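Local coordinates for D-alanyl transferase DltD (Enterococcus faecium TX0133A04, PDB 6PFX), which probably transfers D-alanine to lipoteichoic acid in the Gram-positive cell envelope, as a membrane-associated member of the SGNH-hydrolase clan, at residues L72-T77 and N118-E123; A144-T149 and F272-L277; G44-S49 and T346-W351. All coordinates share one frame; numbering follows the deposited sequence.

In the fold
Contact 3 brings together Ser-46 and His-348 at the C-terminal end of strand 39-43 of a five-stranded parallel sheet and probably marks the active site. Contact 1 adjoins it, with centres about 16 Å apart: both 44-49 and 72-77 are loops that leave neighbouring strands, and they meet where Thr-77 OG1 bonds to Gly-44 O at 2.8 Å. Pro-75 of contact 1 also touches Ser-46. Contact 2 joins two helices farther out; its centre lies about 15 Å from that of contact 1 and about 24 Å from that of contact 3, and it touches neither. Along the chain, contacts 1 and 2 follow one another inside the long loop that contact 3 closes.

Contact 1 (L72-T77 and N118-E123); sequences LGAPGT and NTYYSE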
# COMPACT_ATOMS: atom_id res chain seq x y z
N LEU A 72 5.29 0.47 5.32
CA LEU A 72 5.83 -0.38 4.27
C LEU A 72 5.46 0.08 2.86
O LEU A 72 5.85 -0.57 1.89
CB LEU A 72 5.41 -1.84 4.50
CG LEU A 72 6.05 -2.52 5.71
CD1 LEU A 72 5.42 -3.88 5.95
CD2 LEU A 72 7.57 -2.65 5.54
N GLY A 73 4.77 1.17 2.73
CA GLY A 73 4.66 1.80 1.43
C GLY A 73 5.71 2.88 1.23
O GLY A 73 6.28 3.40 2.19
N ALA A 74 5.95 3.21 -0.04
CA ALA A 74 6.89 4.25 -0.44
C ALA A 74 6.49 4.73 -1.84
O ALA A 74 5.59 4.15 -2.46
CB ALA A 74 8.34 3.73 -0.43
N PRO A 75 7.10 5.79 -2.35
CA PRO A 75 6.67 6.29 -3.66
C PRO A 75 6.85 5.23 -4.73
O PRO A 75 7.95 4.74 -4.98
CB PRO A 75 7.57 7.51 -3.90
CG PRO A 75 7.91 7.98 -2.54
CD PRO A 75 8.08 6.71 -1.72
N GLY A 76 5.74 4.85 -5.35
CA GLY A 76 5.76 3.87 -6.41
C GLY A 76 5.58 2.42 -5.99
O GLY A 76 5.61 1.54 -6.85
N THR A 77 5.41 2.14 -4.69
CA THR A 77 5.09 0.78 -4.27
C THR A 77 3.61 0.51 -4.56
O THR A 77 2.75 1.24 -4.05
CB THR A 77 5.40 0.52 -2.80
OG1 THR A 77 4.66 1.41 -1.96
CG2 THR A 77 6.88 0.68 -2.53
N ASN A 118 11.08 -1.69 -11.02
CA ASN A 118 12.53 -1.83 -10.94
C ASN A 118 13.08 -1.26 -9.64
O ASN A 118 14.04 -1.80 -9.08
CB ASN A 118 13.19 -1.15 -12.13
CG ASN A 118 12.93 -1.86 -13.44
OD1 ASN A 118 12.51 -3.02 -13.47
ND2 ASN A 118 13.19 -1.18 -14.55
N THR A 119 12.50 -0.16 -9.14
CA THR A 119 13.02 0.45 -7.92
C THR A 119 12.94 -0.50 -6.74
O THR A 119 13.85 -0.54 -5.90
CB THR A 119 12.26 1.73 -7.61
OG1 THR A 119 12.47 2.68 -8.66
CG2 THR A 119 12.73 2.33 -6.29
N TYR A 120 11.86 -1.27 -6.63
CA TYR A 120 11.64 -2.12 -5.47
C TYR A 120 11.88 -3.59 -5.74
O TYR A 120 11.83 -4.38 -4.80
CB TYR A 120 10.22 -1.89 -4.93
CG TYR A 120 10.04 -0.48 -4.47
CD1 TYR A 120 10.42 -0.10 -3.19
CD2 TYR A 120 9.51 0.49 -5.32
CE1 TYR A 120 10.26 1.20 -2.75
CE2 TYR A 120 9.36 1.80 -4.89
CZ TYR A 120 9.74 2.14 -3.60
OH TYR A 120 9.60 3.43 -3.14
N TYR A 121 12.17 -3.97 -6.98
CA TYR A 121 12.46 -5.37 -7.27
C TYR A 121 13.59 -5.85 -6.38
O TYR A 121 14.67 -5.25 -6.36
CB TYR A 121 12.83 -5.56 -8.74
CG TYR A 121 13.33 -6.96 -9.01
CD1 TYR A 121 12.50 -8.06 -8.84
CD2 TYR A 121 14.64 -7.19 -9.43
CE1 TYR A 121 12.96 -9.35 -9.08
CE2 TYR A 121 15.10 -8.47 -9.67
CZ TYR A 121 14.25 -9.55 -9.50
OH TYR A 121 14.70 -10.83 -9.74
N SER A 122 13.34 -6.93 -5.65
CA SER A 122 14.27 -7.47 -4.66
C SER A 122 14.56 -8.91 -5.03
O SER A 122 13.66 -9.77 -4.95
CB SER A 122 13.65 -7.41 -3.26
OG SER A 122 14.48 -8.09 -2.34
N GLU A 123 15.79 -9.19 -5.45
CA GLU A 123 16.18 -10.58 -5.68
C GLU A 123 16.03 -11.39 -4.40
O GLU A 123 15.63 -12.56 -4.44
CB GLU A 123 17.62 -10.66 -6.17
CG GLU A 123 17.81 -10.30 -7.63
CD GLU A 123 19.27 -10.34 -8.05
OE1 GLU A 123 20.12 -9.78 -7.31
OE2 GLU A 123 19.58 -10.93 -9.10
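Tyr-120, the last residue of helix 114-120, carries the whole contact with the turn Ala-74 to Thr-77. Leading into it, Thr-119 points its CG2 at one face of the tyrosine ring, toward the rim, and ties its own hydroxyl back to Asp-115 O. Tyr-120 itself keeps CG on the side of its backbone N (chi1 -62°), which sends the ring out to the turn. Over the other face, nearly above the centre, sits Thr-77 CG2, a CH-pi contact 3.4 Å from the ring centroid of Tyr-120. The Tyr-120 OH donates to Pro-75 O at 2.8 Å; the oxygen lies at the ring edge, whereas the hydroxyl stands 43° out of the carbonyl plane. Ala-74 CB presses on the same Tyr-120 OH at 3.0 Å, a tight fit; at Tyr-121 the chain leaves helical geometry. On the turn, which is type II, Thr-77 OG1 accepts from Ala-74 N at 2.9 Å and is also bonded to Gly-44 O. The phenol has one hydrogen bond at its tip and a methyl on each face, which probably restricts rotation of the ring, and it in turn ties down the Pro-75 carbonyl in the loop beside Ser-46.

Contact 2 (A144-T149 and F272-L277); sequences ARRLLT and FSDFQL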
# COMPACT_ATOMS: atom_id res chain seq x y z
N ALA A 144 4.68 -15.56 -11.53
CA ALA A 144 5.74 -15.92 -12.47
C ALA A 144 5.47 -15.31 -13.83
O ALA A 144 6.38 -14.76 -14.47
CB ALA A 144 5.87 -17.44 -12.58
N ARG A 145 4.21 -15.36 -14.27
CA ARG A 145 3.83 -14.75 -15.54
C ARG A 145 4.13 -13.26 -15.54
O ARG A 145 4.64 -12.71 -16.53
CB ARG A 145 2.34 -14.98 -15.79
CG ARG A 145 2.00 -16.35 -16.31
CD ARG A 145 0.68 -16.37 -17.09
NE ARG A 145 -0.47 -15.88 -16.33
CZ ARG A 145 -1.12 -16.58 -15.40
NH1 ARG A 145 -0.72 -17.81 -15.09
NH2 ARG A 145 -2.17 -16.06 -14.79
N ARG A 146 3.83 -12.59 -14.44
CA ARG A 146 4.07 -11.15 -14.38
C ARG A 146 5.55 -10.85 -14.38
O ARG A 146 6.02 -9.98 -15.13
CB ARG A 146 3.43 -10.58 -13.12
CG ARG A 146 1.94 -10.46 -13.19
CD ARG A 146 1.54 -9.33 -14.12
NE ARG A 146 1.56 -8.01 -13.49
CZ ARG A 146 1.93 -6.89 -14.10
NH1 ARG A 146 2.35 -6.91 -15.36
NH2 ARG A 146 1.90 -5.75 -13.44
N LEU A 147 6.31 -11.54 -13.53
CA LEU A 147 7.73 -11.25 -13.41
C LEU A 147 8.44 -11.43 -14.74
O LEU A 147 9.37 -10.68 -15.05
CB LEU A 147 8.37 -12.16 -12.36
CG LEU A 147 7.92 -11.88 -10.93
CD1 LEU A 147 8.48 -12.86 -9.95
CD2 LEU A 147 8.34 -10.46 -10.49
N LEU A 148 7.99 -12.40 -15.54
CA LEU A 148 8.62 -12.68 -16.82
C LEU A 148 8.40 -11.59 -17.86
O LEU A 148 8.96 -11.69 -18.95
CB LEU A 148 8.11 -14.00 -17.39
CG LEU A 148 8.70 -15.25 -16.74
CD1 LEU A 148 7.87 -16.47 -17.10
CD2 LEU A 148 10.14 -15.43 -17.17
N THR A 149 7.59 -10.57 -17.56
CA THR A 149 7.39 -9.46 -18.48
C THR A 149 8.33 -8.29 -18.21
O THR A 149 8.37 -7.35 -19.01
CB THR A 149 5.92 -8.97 -18.47
OG1 THR A 149 5.62 -8.26 -17.26
CG2 THR A 149 4.97 -10.14 -18.65
N PHE A 272 -5.49 -5.02 -10.70
CA PHE A 272 -6.52 -5.78 -9.98
C PHE A 272 -6.03 -7.18 -9.68
O PHE A 272 -6.34 -7.75 -8.63
CB PHE A 272 -7.82 -5.83 -10.79
CG PHE A 272 -8.56 -4.52 -10.79
CD1 PHE A 272 -9.32 -4.13 -9.71
CD2 PHE A 272 -8.47 -3.67 -11.87
CE1 PHE A 272 -9.98 -2.93 -9.70
CE2 PHE A 272 -9.13 -2.47 -11.87
CZ PHE A 272 -9.89 -2.11 -10.78
N SER A 273 -5.27 -7.77 -10.61
CA SER A 273 -4.73 -9.11 -10.42
C SER A 273 -3.47 -9.10 -9.56
O SER A 273 -3.27 -10.02 -8.76
CB SER A 273 -4.55 -9.77 -11.78
OG SER A 273 -5.81 -9.90 -12.43
N ASP A 274 -2.62 -8.06 -9.68
CA ASP A 274 -1.53 -7.90 -8.72
C ASP A 274 -2.08 -7.76 -7.30
O ASP A 274 -1.54 -8.33 -6.35
CB ASP A 274 -0.65 -6.69 -9.05
CG ASP A 274 0.11 -6.83 -10.37
OD1 ASP A 274 0.09 -7.89 -11.01
OD2 ASP A 274 0.75 -5.83 -10.78
N PHE A 275 -3.18 -7.00 -7.15
CA PHE A 275 -3.84 -6.85 -5.85
C PHE A 275 -4.36 -8.18 -5.34
O PHE A 275 -4.30 -8.46 -4.14
CB PHE A 275 -4.98 -5.82 -5.99
CG PHE A 275 -5.65 -5.48 -4.68
CD1 PHE A 275 -4.95 -4.80 -3.72
CD2 PHE A 275 -6.97 -5.81 -4.43
CE1 PHE A 275 -5.52 -4.50 -2.52
CE2 PHE A 275 -7.55 -5.50 -3.20
CZ PHE A 275 -6.82 -4.85 -2.25
N GLN A 276 -4.81 -9.05 -6.25
CA GLN A 276 -5.24 -10.38 -5.84
C GLN A 276 -4.13 -11.17 -5.17
O GLN A 276 -4.40 -11.99 -4.29
CB GLN A 276 -5.81 -11.16 -7.03
CG GLN A 276 -6.40 -12.50 -6.61
CD GLN A 276 -7.57 -12.44 -5.64
OE1 GLN A 276 -8.26 -11.42 -5.49
NE2 GLN A 276 -7.81 -13.55 -4.98
N LEU A 277 -2.87 -10.95 -5.58
CA LEU A 277 -1.76 -11.59 -4.89
C LEU A 277 -1.72 -11.18 -3.43
O LEU A 277 -1.55 -12.02 -2.54
CB LEU A 277 -0.44 -11.21 -5.55
CG LEU A 277 -0.15 -11.77 -6.94
CD1 LEU A 277 1.10 -11.16 -7.52
CD2 LEU A 277 0.07 -13.26 -6.81
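Asp-274 OD1 is gripped from two sources: Arg-146 NE donates to it at 2.9 Å across the contact, and Tyr-142 OH, one turn back along the arginine's own helix, bonds to it as well. The second carboxylate oxygen is held too, since Arg-146 NH2 reaches Asp-274 OD2 at 2.9 Å, and this bond is nearly straight (170°). Each oxygen offers its syn lone pair, and the two planes lie only 16° apart, making this a side-on bidentate salt bridge with NE and one terminal nitrogen facing the acid edge to edge. To get there the arginine bends at chi2 and chi3, folding its chain so that the edge bearing NE, rather than the far end of the guanidinium, is what the acid sees. The pair bridges helix 138-147, part of the long helical region between strands 97-101 and 288-293 of the parallel sheet, to helix 271-284, which leads directly into strand 288-293. Asp-274 is buried, resting also on Ser-79 and Leu-80 at the start of helix 79-89, so the arginine probably helps to keep it ionised there. One turn along from the acid, Leu-277 lies against Ala-139, Tyr-142 and Leu-143, adding apolar packing between the same two helices. On the arginine's own backbone, Arg-146 O takes two bonds from a single residue: Thr-149 OG1 donates at 2.8 Å, lying in the carbonyl plane, and Thr-149 N at 3.0 Å.

Contact 3 (G44-S49 and T346-W351); sequences GSSELS and TIHLGW
His-348 meets Ser-46 and Glu-47 of the 44-49 loop from its CB to its ring tip. His-348 CB rests against Glu-47 CB at 4.1 Å; then a chi1 of -60° turns the imidazole away from its own carbonyl and over to the loop. His-348 CD2 lies 3.6 Å from Glu-47 N, approached obliquely. On the other side of the ring, ND1 bonds to Asp-345 OD2, while Ile-347 CG1 sits over one face. At the tip, on the ring edge, the modelled 2.3 Å between His-348 NE2 and Ser-46 OG is implausibly short and so doubtful, but the pair is placed as for a hydrogen bond in which either could be the donor. Ser-46, His-348 and Asp-345 are thus placed as in the Ser-His-Asp triad of SGNH hydrolases, consistent with a catalytic role. Glu-47 folds its carboxylate back onto the loop: OE2 accepts from Ser-45 N at 2.9 Å and OE1 from Ser-45 OG at 2.8 Å, which braces the backbone just before Ser-46. The serine loop follows strand 39-43, and the histidine loop runs straight into helix 351-365, whose Trp-354 packs on Glu-47, Leu-48 and Leu-349, while Trp-351 at its start lies against helix 219-233.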
# COMPACT_ATOMS: atom_id res chain seq x y z
N GLY A 44 0.96 0.78 1.65
CA GLY A 44 0.43 1.86 0.84
C GLY A 44 1.45 2.40 -0.14
O GLY A 44 2.08 1.63 -0.86
N SER A 45 1.60 3.72 -0.19
CA SER A 45 2.60 4.33 -1.05
C SER A 45 2.99 5.68 -0.45
O SER A 45 3.05 5.80 0.78
CB SER A 45 2.14 4.41 -2.51
OG SER A 45 0.82 4.89 -2.63
N SER A 46 3.20 6.70 -1.28
CA SER A 46 3.83 7.94 -0.81
C SER A 46 3.02 8.67 0.25
O SER A 46 3.59 9.49 0.98
CB SER A 46 4.12 8.88 -1.99
OG SER A 46 2.95 9.08 -2.76
N GLU A 47 1.72 8.41 0.36
CA GLU A 47 0.92 9.11 1.36
C GLU A 47 1.39 8.80 2.77
O GLU A 47 1.13 9.58 3.70
CB GLU A 47 -0.56 8.76 1.20
CG GLU A 47 -0.96 7.33 1.58
CD GLU A 47 -0.54 6.28 0.57
OE1 GLU A 47 -0.11 6.61 -0.56
OE2 GLU A 47 -0.63 5.10 0.93
N LEU A 48 2.08 7.68 2.96
CA LEU A 48 2.51 7.34 4.31
C LEU A 48 3.65 8.23 4.80
O LEU A 48 3.94 8.21 6.00
CB LEU A 48 2.91 5.87 4.37
CG LEU A 48 1.74 4.88 4.27
CD1 LEU A 48 2.26 3.46 4.07
CD2 LEU A 48 0.86 4.97 5.50
N SER A 49 4.29 8.99 3.93
CA SER A 49 5.30 9.95 4.36
C SER A 49 4.72 11.30 4.75
O SER A 49 5.48 12.21 5.11
CB SER A 49 6.34 10.16 3.25
OG SER A 49 5.78 10.94 2.21
N THR A 346 -2.93 16.26 -4.65
CA THR A 346 -3.78 15.63 -5.65
C THR A 346 -4.00 14.14 -5.44
O THR A 346 -4.86 13.55 -6.10
CB THR A 346 -3.15 15.78 -7.02
OG1 THR A 346 -1.83 15.21 -6.98
CG2 THR A 346 -3.04 17.22 -7.41
N ILE A 347 -3.23 13.49 -4.58
CA ILE A 347 -3.44 12.06 -4.47
C ILE A 347 -3.25 11.55 -3.06
O ILE A 347 -3.65 10.43 -2.74
CB ILE A 347 -2.54 11.28 -5.45
CG1 ILE A 347 -1.07 11.62 -5.19
CG2 ILE A 347 -2.94 11.57 -6.91
CD1 ILE A 347 -0.11 10.58 -5.72
N HIS A 348 -2.65 12.37 -2.19
CA HIS A 348 -2.18 11.90 -0.90
C HIS A 348 -3.08 12.35 0.24
O HIS A 348 -3.38 13.55 0.36
CB HIS A 348 -0.76 12.41 -0.62
CG HIS A 348 0.24 11.98 -1.64
ND1 HIS A 348 1.06 12.86 -2.31
CD2 HIS A 348 0.56 10.75 -2.10
CE1 HIS A 348 1.83 12.20 -3.15
NE2 HIS A 348 1.55 10.91 -3.04
N LEU A 349 -3.47 11.41 1.09
CA LEU A 349 -4.22 11.73 2.29
C LEU A 349 -3.52 12.83 3.08
O LEU A 349 -2.29 12.86 3.17
CB LEU A 349 -4.35 10.50 3.19
CG LEU A 349 -5.42 9.50 2.79
CD1 LEU A 349 -5.21 8.25 3.64
CD2 LEU A 349 -6.81 10.03 2.99
N GLY A 350 -4.32 13.71 3.68
CA GLY A 350 -3.87 14.89 4.38
C GLY A 350 -4.57 14.97 5.74
O GLY A 350 -5.05 14.01 6.26
N TRP A 351 -4.63 16.21 6.25
CA TRP A 351 -4.97 16.41 7.66
C TRP A 351 -6.31 15.79 8.04
O TRP A 351 -6.40 14.96 8.95
CB TRP A 351 -4.94 17.92 7.96
CG TRP A 351 -3.70 18.60 7.43
CD1 TRP A 351 -2.51 18.76 8.08
CD2 TRP A 351 -3.53 19.20 6.13
NE1 TRP A 351 -1.61 19.41 7.28
CE2 TRP A 351 -2.21 19.70 6.08
CE3 TRP A 351 -4.36 19.36 5.01
CZ2 TRP A 351 -1.70 20.36 4.96
CZ3 TRP A 351 -3.86 20.02 3.89
CH2 TRP A 351 -2.54 20.51 3.87